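Local coordinates for protein halorhodopsin (Halobacterium salinarum, PDB 2JAF) that works as a light-driven chloride pump of the haloarchaeal membrane, using a bound retinal chromophore to capture the light, at residues T155-L158 with L159-W162; A139-I142 with G143-T147; Y165-S168 with C169-V173. The protein carries 2 engineered substitutions. All blocks are in the same frame, centred on the assembly; numbering follows the deposited sequence.

Overall arrangement
Contacts 2 and 3 lie on successive helices of halorhodopsin. Contact 2 comes first in the chain, midway along helix 131-153; contact 1 follows at the loop that leads into helix 158-180, and contact 3 lies further along that same helix. Contacts 2 and 3 have centres only 8 Å apart and meet directly, the Phe171 ring packing against Gly143, and together they build one wall of the retinal pocket. Contact 1 sits at the helix end, its centre 19 Å from that of contact 2 and 16 Å from that of contact 3. All three also border the second subunit, a worked example of helices whose different faces serve ligand, lipid and neighbour.

Contact 1. Residues T155-L158 with L159-W162; sequences TSAL and LFRW. With BOG (octyl beta-D-glucopyranoside), chain F.
With CG anti to the backbone N in Leu158 (chi1 -169°) and anti to the carbonyl carbon in Trp162 (chi1 -76°), the two side chains lie alongside each other and point the same way. They form an i to i+4 pair on the first turn of helix 158-180, with Ala157 at the N-cap position. Leu158 CG meets the indole at its edge, in the ring plane, 3.9 Å from Trp162 CD1. A straight backbone bond from Trp162 N to Leu158 O (3.2 Å) ties the same two residues, whereas Ala157 O receives only weak bonds from Phe160 N and Arg161 N. Bound octyl glucoside meets the tryptophan in two ways: its alkyl chain runs over one face, with C3' 3.8 Å above the plane, and Trp162 NE1 donates to sugar O2 at 2.8 Å, O2 lying in the indole plane. Leu158 CD2 touches the sugar too, 3.7 Å from C2. Arg161 gives NH1 to Thr154 O and Ala152 O and NH2 to Glu219 O, tying the start of this helix to the end of helix 131-153 and the loops around it. Ser156 OG is bonded to Ser82 O of the second subunit. Beside it, Ala157 CB rests 3.7 Å from Phe160 CD2.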
loop_
_atom_site.group_PDB
_atom_site.type_symbol
_atom_site.label_atom_id
_atom_site.label_comp_id
_atom_site.label_asym_id
_atom_site.label_seq_id
_atom_site.Cartn_x
_atom_site.Cartn_y
_atom_site.Cartn_z
ATOM N N THR A 155 2.823 -11.056 -20.805
ATOM C CA THR A 155 2.654 -11.370 -22.221
ATOM C C THR A 155 3.720 -12.258 -22.848
ATOM O O THR A 155 3.545 -12.720 -23.980
ATOM C CB THR A 155 2.619 -10.082 -23.059
ATOM O OG1 THR A 155 3.859 -9.379 -22.888
ATOM C CG2 THR A 155 1.468 -9.187 -22.627
ATOM N N SER A 156 4.812 -12.513 -22.133
ATOM C CA SER A 156 5.893 -13.306 -22.716
ATOM C C SER A 156 5.572 -14.776 -22.947
ATOM O O SER A 156 5.967 -15.345 -23.970
ATOM C CB SER A 156 7.175 -13.172 -21.878
ATOM O OG SER A 156 7.032 -13.765 -20.597
ATOM N N ALA A 157 4.857 -15.396 -22.012
ATOM C CA ALA A 157 4.504 -16.797 -22.150
ATOM C C ALA A 157 3.234 -17.151 -21.385
ATOM O O ALA A 157 2.983 -16.622 -20.304
ATOM C CB ALA A 157 5.670 -17.681 -21.672
ATOM N N LEU A 158 2.438 -18.047 -21.958
ATOM C CA LEU A 158 1.194 -18.495 -21.347
ATOM C C LEU A 158 1.473 -19.098 -19.969
ATOM O O LEU A 158 0.715 -18.894 -19.020
ATOM C CB LEU A 158 0.514 -19.533 -22.255
ATOM C CG LEU A 158 -0.929 -19.940 -21.936
ATOM C CD1 LEU A 158 -1.831 -18.704 -21.944
ATOM C CD2 LEU A 158 -1.418 -20.957 -22.967
ATOM N N LEU A 159 2.575 -19.833 -19.864
ATOM C CA LEU A 159 2.972 -20.459 -18.608
ATOM C C LEU A 159 2.988 -19.488 -17.419
ATOM O O LEU A 159 2.467 -19.790 -16.342
ATOM C CB LEU A 159 4.364 -21.075 -18.757
ATOM C CG LEU A 159 5.062 -21.456 -17.447
ATOM C CD1 LEU A 159 4.280 -22.567 -16.765
ATOM C CD2 LEU A 159 6.498 -21.892 -17.725
ATOM N N PHE A 160 3.599 -18.327 -17.610
ATOM C CA PHE A 160 3.689 -17.351 -16.532
ATOM C C PHE A 160 2.351 -16.711 -16.175
ATOM O O PHE A 160 2.118 -16.374 -15.012
ATOM C CB PHE A 160 4.731 -16.288 -16.879
ATOM C CG PHE A 160 6.123 -16.843 -17.012
ATOM C CD1 PHE A 160 6.740 -17.459 -15.929
ATOM C CD2 PHE A 160 6.810 -16.764 -18.220
ATOM C CE1 PHE A 160 8.028 -17.992 -16.045
ATOM C CE2 PHE A 160 8.100 -17.294 -18.350
ATOM C CZ PHE A 160 8.709 -17.907 -17.267
ATOM N N ARG A 161 1.470 -16.548 -17.161
ATOM C CA ARG A 161 0.150 -15.980 -16.885
ATOM C C ARG A 161 -0.565 -16.905 -15.897
ATOM O O ARG A 161 -1.119 -16.453 -14.895
ATOM C CB ARG A 161 -0.682 -15.868 -18.169
ATOM C CG ARG A 161 -0.195 -14.819 -19.160
ATOM C CD ARG A 161 -1.077 -14.778 -20.407
ATOM N NE ARG A 161 -2.454 -14.343 -20.140
ATOM C CZ ARG A 161 -2.833 -13.073 -20.011
ATOM N NH1 ARG A 161 -1.942 -12.097 -20.123
ATOM N NH2 ARG A 161 -4.107 -12.772 -19.779
ATOM N N TRP A 162 -0.540 -18.204 -16.176
ATOM C CA TRP A 162 -1.205 -19.159 -15.301
ATOM C C TRP A 162 -0.473 -19.420 -13.992
ATOM O O TRP A 162 -1.102 -19.771 -12.987
ATOM C CB TRP A 162 -1.467 -20.469 -16.050
ATOM C CG TRP A 162 -2.620 -20.340 -17.008
ATOM C CD1 TRP A 162 -2.549 -20.203 -18.364
ATOM C CD2 TRP A 162 -4.015 -20.286 -16.671
ATOM N NE1 TRP A 162 -3.813 -20.064 -18.892
ATOM C CE2 TRP A 162 -4.731 -20.111 -17.879
ATOM C CE3 TRP A 162 -4.728 -20.364 -15.466
ATOM C CZ2 TRP A 162 -6.133 -20.012 -17.919
ATOM C CZ3 TRP A 162 -6.126 -20.266 -15.503
ATOM C CH2 TRP A 162 -6.810 -20.092 -16.727
HETATM C C1 BOG F . -4.841 -22.692 -21.696
HETATM O O1 BOG F . -3.789 -22.678 -20.727
HETATM C C2 BOG F . -5.024 -21.267 -22.318
HETATM O O2 BOG F . -5.317 -20.319 -21.286
HETATM C C3 BOG F . -6.169 -21.314 -23.378
HETATM O O3 BOG F . -6.363 -20.028 -23.960
HETATM C C4 BOG F . -5.793 -22.347 -24.469
HETATM O O4 BOG F . -6.813 -22.421 -25.471
HETATM C C5 BOG F . -5.585 -23.756 -23.818
HETATM O O5 BOG F . -4.547 -23.667 -22.784
HETATM C C6 BOG F . -5.186 -24.795 -24.882
HETATM O O6 BOG F . -3.823 -24.648 -25.296
HETATM C "C1'" BOG F . -3.585 -23.955 -20.123
HETATM C "C2'" BOG F . -2.895 -23.784 -18.795
HETATM C "C3'" BOG F . -3.902 -23.994 -17.697
HETATM C "C4'" BOG F . -3.297 -23.847 -16.316
HETATM C "C5'" BOG F . -4.352 -24.064 -15.241
HETATM C "C6'" BOG F . -3.854 -23.574 -13.892
HETATM C "C7'" BOG F . -4.874 -23.773 -12.808
HETATM C "C8'" BOG F . -4.333 -23.271 -11.489
#

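Contact 2. Residues A139-I142 with G143-T147; sequences AADI and GMCVT. With RET (retinal), chain G; PLM (palmitic acid), chain D.
OD1 of the Asp141 carboxylate lies 3.6 Å from Met144 CE, while OD2 is hydrogen-bonded to Thr116 OG1 of helix 106-127, with Cys145 SG farther off. The second flat group is the Gly143 peptide, whose carbonyl oxygen is approached from opposite faces of its plane by two donors of one residue, Thr147 N and Thr147 OG1. The hydroxyl bond is the shorter, OG1 to Gly143 O measuring 2.7 Å, and folds the side chain back onto its own helix, which satisfies its polar atom. Regular i to i+4 bonds run through the whole stretch, that from Val146 N to Ile142 O being 2.9 Å long.

Met144 extends with CG anti to its own nitrogen and then bends at chi3 (80°), a turn that sets CE between the aspartate and the chromophore. CE is 3.7 Å from retinal C9, and SD lies 3.9 Å from the C19 methyl. The buried acid and its threonine partner make an aspartate-threonine pair like that known from bacteriorhodopsin.

Another side of the helix is aliphatic. The side chains of Ile142 and Val146 cross, CG2 of the first 4.1 Å from CG1 of the second, and a palmitic acid runs past, its C5 3.7 Å from Val146 CG2. Its tail end reaches Ala139 CB, and its head is hydrogen-bonded to Ser75 of the second subunit, which places this lipid at a subunit boundary. The stretch is thus part of a transmembrane helix of the seven-helix microbial rhodopsin fold, turning Met144 into the retinal pocket and its aliphatic side to lipid.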
loop_
_atom_site.group_PDB
_atom_site.type_symbol
_atom_site.label_atom_id
_atom_site.label_comp_id
_atom_site.label_asym_id
_atom_site.label_seq_id
_atom_site.Cartn_x
_atom_site.Cartn_y
_atom_site.Cartn_z
ATOM N N ALA A 139 -2.662 -8.327 4.001
ATOM C CA ALA A 139 -1.449 -8.504 3.220
ATOM C C ALA A 139 -1.661 -9.625 2.214
ATOM O O ALA A 139 -1.268 -9.510 1.054
ATOM C CB ALA A 139 -0.283 -8.836 4.136
ATOM N N ALA A 140 -2.292 -10.707 2.662
ATOM C CA ALA A 140 -2.546 -11.846 1.788
ATOM C C ALA A 140 -3.491 -11.424 0.682
ATOM O O ALA A 140 -3.358 -11.841 -0.474
ATOM C CB ALA A 140 -3.154 -13.001 2.589
ATOM N N ASP A 141 -4.453 -10.584 1.048
ATOM C CA ASP A 141 -5.437 -10.099 0.100
ATOM C C ASP A 141 -4.765 -9.237 -0.961
ATOM O O ASP A 141 -5.051 -9.357 -2.148
ATOM C CB ASP A 141 -6.506 -9.293 0.836
ATOM C CG ASP A 141 -7.654 -8.899 -0.065
ATOM O OD1 ASP A 141 -8.514 -9.759 -0.356
ATOM O OD2 ASP A 141 -7.684 -7.730 -0.490
ATOM N N ILE A 142 -3.861 -8.361 -0.526
ATOM C CA ILE A 142 -3.157 -7.499 -1.464
ATOM C C ILE A 142 -2.331 -8.362 -2.414
ATOM O O ILE A 142 -2.272 -8.091 -3.611
ATOM C CB ILE A 142 -2.261 -6.482 -0.711
ATOM C CG1 ILE A 142 -3.162 -5.478 0.027
ATOM C CG2 ILE A 142 -1.354 -5.746 -1.687
ATOM C CD1 ILE A 142 -2.419 -4.523 0.953
ATOM N N GLY A 143 -1.713 -9.410 -1.879
ATOM C CA GLY A 143 -0.925 -10.308 -2.710
ATOM C C GLY A 143 -1.785 -10.977 -3.771
ATOM O O GLY A 143 -1.373 -11.118 -4.925
ATOM N N MET A 144 -2.990 -11.390 -3.383
ATOM C CA MET A 144 -3.907 -12.039 -4.319
ATOM C C MET A 144 -4.227 -11.079 -5.458
ATOM O O MET A 144 -4.191 -11.445 -6.637
ATOM C CB MET A 144 -5.204 -12.451 -3.591
ATOM C CG MET A 144 -6.332 -12.966 -4.492
ATOM S SD MET A 144 -7.890 -13.167 -3.570
ATOM C CE MET A 144 -8.456 -11.473 -3.548
ATOM N N CYS A 145 -4.518 -9.832 -5.104
ATOM C CA CYS A 145 -4.862 -8.834 -6.100
ATOM C C CYS A 145 -3.729 -8.465 -7.047
ATOM O O CYS A 145 -3.948 -8.358 -8.253
ATOM C CB CYS A 145 -5.378 -7.566 -5.412
ATOM S SG CYS A 145 -6.952 -7.812 -4.579
ATOM N N VAL A 146 -2.531 -8.266 -6.510
ATOM C CA VAL A 146 -1.405 -7.876 -7.353
ATOM C C VAL A 146 -0.895 -9.005 -8.239
ATOM O O VAL A 146 -0.419 -8.761 -9.352
ATOM C CB VAL A 146 -0.231 -7.311 -6.519
ATOM C CG1 VAL A 146 -0.697 -6.079 -5.747
ATOM C CG2 VAL A 146 0.318 -8.373 -5.577
ATOM N N THR A 147 -0.994 -10.241 -7.766
ATOM C CA THR A 147 -0.546 -11.347 -8.590
ATOM C C THR A 147 -1.591 -11.577 -9.682
ATOM O O THR A 147 -1.269 -12.026 -10.780
ATOM C CB THR A 147 -0.292 -12.621 -7.750
ATOM O OG1 THR A 147 -1.423 -12.900 -6.913
ATOM C CG2 THR A 147 0.935 -12.420 -6.877
HETATM C C1 RET G . -8.315 -13.230 -9.718
HETATM C C2 RET G . -7.396 -14.064 -10.731
HETATM C C3 RET G . -6.270 -14.918 -10.098
HETATM C C4 RET G . -6.879 -15.990 -9.084
HETATM C C5 RET G . -7.885 -15.399 -8.016
HETATM C C6 RET G . -8.611 -14.056 -8.297
HETATM C C7 RET G . -9.473 -13.491 -7.203
HETATM C C8 RET G . -10.134 -12.310 -7.071
HETATM C C9 RET G . -11.112 -12.024 -6.056
HETATM C C10 RET G . -11.685 -10.771 -6.288
HETATM C C11 RET G . -12.677 -10.219 -5.507
HETATM C C12 RET G . -13.230 -8.978 -5.862
HETATM C C13 RET G . -14.222 -8.283 -5.056
HETATM C C14 RET G . -14.580 -7.017 -5.606
HETATM C C15 RET G . -15.325 -6.056 -4.967
HETATM C C16 RET G . -7.496 -11.912 -9.465
HETATM C C17 RET G . -9.672 -12.907 -10.533
HETATM C C18 RET G . -8.078 -16.239 -6.764
HETATM C C19 RET G . -11.563 -13.129 -4.945
HETATM C C20 RET G . -14.832 -8.890 -3.779
HETATM C C1 PLM D . 5.128 -9.276 -8.754
HETATM O O1 PLM D . 4.855 -9.597 -9.924
HETATM O O2 PLM D . 5.635 -10.083 -7.944
HETATM C C2 PLM D . 4.826 -7.847 -8.337
HETATM C C3 PLM D . 4.051 -7.680 -7.035
HETATM C C4 PLM D . 3.876 -6.189 -6.786
HETATM C C5 PLM D . 3.107 -5.969 -5.501
HETATM C C6 PLM D . 3.836 -5.075 -4.527
HETATM C C7 PLM D . 2.817 -4.732 -3.460
HETATM C C8 PLM D . 3.389 -3.830 -2.392
HETATM C C9 PLM D . 2.319 -3.560 -1.348
HETATM C CA PLM D . 2.834 -2.630 -0.266
HETATM C CB PLM D . 2.083 -2.547 1.055
HETATM C CC PLM D . 1.992 -3.813 1.891
HETATM C CD PLM D . 1.257 -3.487 3.177
HETATM C CE PLM D . 1.146 -4.720 4.074
HETATM C CF PLM D . 0.212 -4.390 5.230
HETATM C CG PLM D . 0.072 -5.585 6.161
#

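Contact 3. Residues Y165-S168 with C169-V173; sequences YAIS and CAFFV. With RET (retinal), chain G.
The shortest polar bond between residues 165-168 and 169-173 of helix 158-180 runs from Phe172 N to Ser168 O, 3.0 Å, one of four i to i+4 backbone bonds linking them. Ser168 OG bonds to Met144 O of helix 131-153 and, so tethered, stands 3.3 Å from retinal C3. Tyr165, with CG anti to the backbone N (chi1 178°), lays one ring face against the chromophore, C4 sitting 3.9 Å above the plane toward the rim. Cys169 SG comes to the same side of that ring, a sulfur-aromatic contact 4.4 Å from the Tyr165 centroid and oblique to it. Phe172 offers a face to the retinal C19 methyl, and Phe172 CD2 lies 3.9 Å from retinal C18. On another side of the helix Ile167 CG2 packs against Phe171 CE2 at 3.7 Å, next to residues of the second subunit. Tyr165 OH is bonded to Pro211 O; an alanine in place of Tyr165 would probably leave that carbonyl without its mate and open a gap beside retinal C3 and C4 and the cysteine sulfur. The retinal ring's surroundings here are mostly aromatic, with a sulfur and one tethered hydroxyl, consistent with placement by shape rather than charge.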
loop_
_atom_site.group_PDB
_atom_site.type_symbol
_atom_site.label_atom_id
_atom_site.label_comp_id
_atom_site.label_asym_id
_atom_site.label_seq_id
_atom_site.Cartn_x
_atom_site.Cartn_y
_atom_site.Cartn_z
ATOM N N TYR A 165 -1.719 -16.853 -11.784
ATOM C CA TYR A 165 -3.097 -17.175 -11.421
ATOM C C TYR A 165 -3.065 -18.165 -10.262
ATOM O O TYR A 165 -3.816 -18.027 -9.301
ATOM C CB TYR A 165 -3.835 -17.772 -12.628
ATOM C CG TYR A 165 -5.273 -18.195 -12.370
ATOM C CD1 TYR A 165 -5.569 -19.428 -11.778
ATOM C CD2 TYR A 165 -6.337 -17.375 -12.749
ATOM C CE1 TYR A 165 -6.902 -19.835 -11.577
ATOM C CE2 TYR A 165 -7.667 -17.767 -12.547
ATOM C CZ TYR A 165 -7.940 -18.995 -11.963
ATOM O OH TYR A 165 -9.247 -19.367 -11.750
ATOM N N ALA A 166 -2.176 -19.154 -10.347
ATOM C CA ALA A 166 -2.052 -20.157 -9.293
ATOM C C ALA A 166 -1.597 -19.555 -7.955
ATOM O O ALA A 166 -2.130 -19.896 -6.897
ATOM C CB ALA A 166 -1.072 -21.270 -9.742
ATOM N N ILE A 167 -0.602 -18.673 -7.990
ATOM C CA ILE A 167 -0.113 -18.046 -6.765
ATOM C C ILE A 167 -1.193 -17.147 -6.166
ATOM O O ILE A 167 -1.341 -17.063 -4.946
ATOM C CB ILE A 167 1.162 -17.210 -7.028
ATOM C CG1 ILE A 167 2.307 -18.130 -7.449
ATOM C CG2 ILE A 167 1.569 -16.457 -5.764
ATOM C CD1 ILE A 167 2.721 -19.123 -6.374
ATOM N N SER A 168 -1.952 -16.480 -7.023
ATOM C CA SER A 168 -3.034 -15.623 -6.549
ATOM C C SER A 168 -4.032 -16.498 -5.783
ATOM O O SER A 168 -4.562 -16.093 -4.748
ATOM C CB SER A 168 -3.724 -14.951 -7.737
ATOM O OG SER A 168 -4.767 -14.094 -7.314
ATOM N N CYS A 169 -4.283 -17.701 -6.296
ATOM C CA CYS A 169 -5.206 -18.632 -5.638
ATOM C C CYS A 169 -4.664 -19.005 -4.260
ATOM O O CYS A 169 -5.422 -19.161 -3.299
ATOM C CB CYS A 169 -5.383 -19.905 -6.482
ATOM S SG CYS A 169 -6.452 -19.732 -7.953
ATOM N N ALA A 170 -3.348 -19.155 -4.160
ATOM C CA ALA A 170 -2.725 -19.501 -2.886
ATOM C C ALA A 170 -2.966 -18.395 -1.854
ATOM O O ALA A 170 -3.251 -18.674 -0.693
ATOM C CB ALA A 170 -1.233 -19.728 -3.080
ATOM N N PHE A 171 -2.839 -17.139 -2.270
ATOM C CA PHE A 171 -3.080 -16.033 -1.351
ATOM C C PHE A 171 -4.546 -16.031 -0.931
ATOM O O PHE A 171 -4.877 -15.752 0.227
ATOM C CB PHE A 171 -2.738 -14.695 -2.008
ATOM C CG PHE A 171 -1.268 -14.381 -2.017
ATOM C CD1 PHE A 171 -0.579 -14.192 -0.824
ATOM C CD2 PHE A 171 -0.581 -14.236 -3.220
ATOM C CE1 PHE A 171 0.783 -13.859 -0.825
ATOM C CE2 PHE A 171 0.776 -13.904 -3.230
ATOM C CZ PHE A 171 1.454 -13.715 -2.032
ATOM N N PHE A 172 -5.417 -16.354 -1.882
ATOM C CA PHE A 172 -6.855 -16.397 -1.633
ATOM C C PHE A 172 -7.140 -17.414 -0.535
ATOM O O PHE A 172 -7.978 -17.179 0.341
ATOM C CB PHE A 172 -7.578 -16.765 -2.936
ATOM C CG PHE A 172 -9.082 -16.821 -2.823
ATOM C CD1 PHE A 172 -9.775 -15.946 -1.990
ATOM C CD2 PHE A 172 -9.808 -17.712 -3.607
ATOM C CE1 PHE A 172 -11.176 -15.954 -1.940
ATOM C CE2 PHE A 172 -11.206 -17.736 -3.571
ATOM C CZ PHE A 172 -11.892 -16.854 -2.736
ATOM N N VAL A 173 -6.430 -18.538 -0.574
ATOM C CA VAL A 173 -6.613 -19.579 0.429
ATOM C C VAL A 173 -6.201 -19.083 1.815
ATOM O O VAL A 173 -6.804 -19.462 2.817
ATOM C CB VAL A 173 -5.821 -20.859 0.061
ATOM C CG1 VAL A 173 -5.799 -21.832 1.239
ATOM C CG2 VAL A 173 -6.477 -21.536 -1.141
HETATM C C1 RET G . -8.315 -13.230 -9.718
HETATM C C2 RET G . -7.396 -14.064 -10.731
HETATM C C3 RET G . -6.270 -14.918 -10.098
HETATM C C4 RET G . -6.879 -15.990 -9.084
HETATM C C5 RET G . -7.885 -15.399 -8.016
HETATM C C6 RET G . -8.611 -14.056 -8.297
HETATM C C7 RET G . -9.473 -13.491 -7.203
HETATM C C8 RET G . -10.134 -12.310 -7.071
HETATM C C9 RET G . -11.112 -12.024 -6.056
HETATM C C10 RET G . -11.685 -10.771 -6.288
HETATM C C11 RET G . -12.677 -10.219 -5.507
HETATM C C12 RET G . -13.230 -8.978 -5.862
HETATM C C13 RET G . -14.222 -8.283 -5.056
HETATM C C14 RET G . -14.580 -7.017 -5.606
HETATM C C15 RET G . -15.325 -6.056 -4.967
HETATM C C16 RET G . -7.496 -11.912 -9.465
HETATM C C17 RET G . -9.672 -12.907 -10.533
HETATM C C18 RET G . -8.078 -16.239 -6.764
HETATM C C19 RET G . -11.563 -13.129 -4.945
HETATM C C20 RET G . -14.832 -8.890 -3.779
#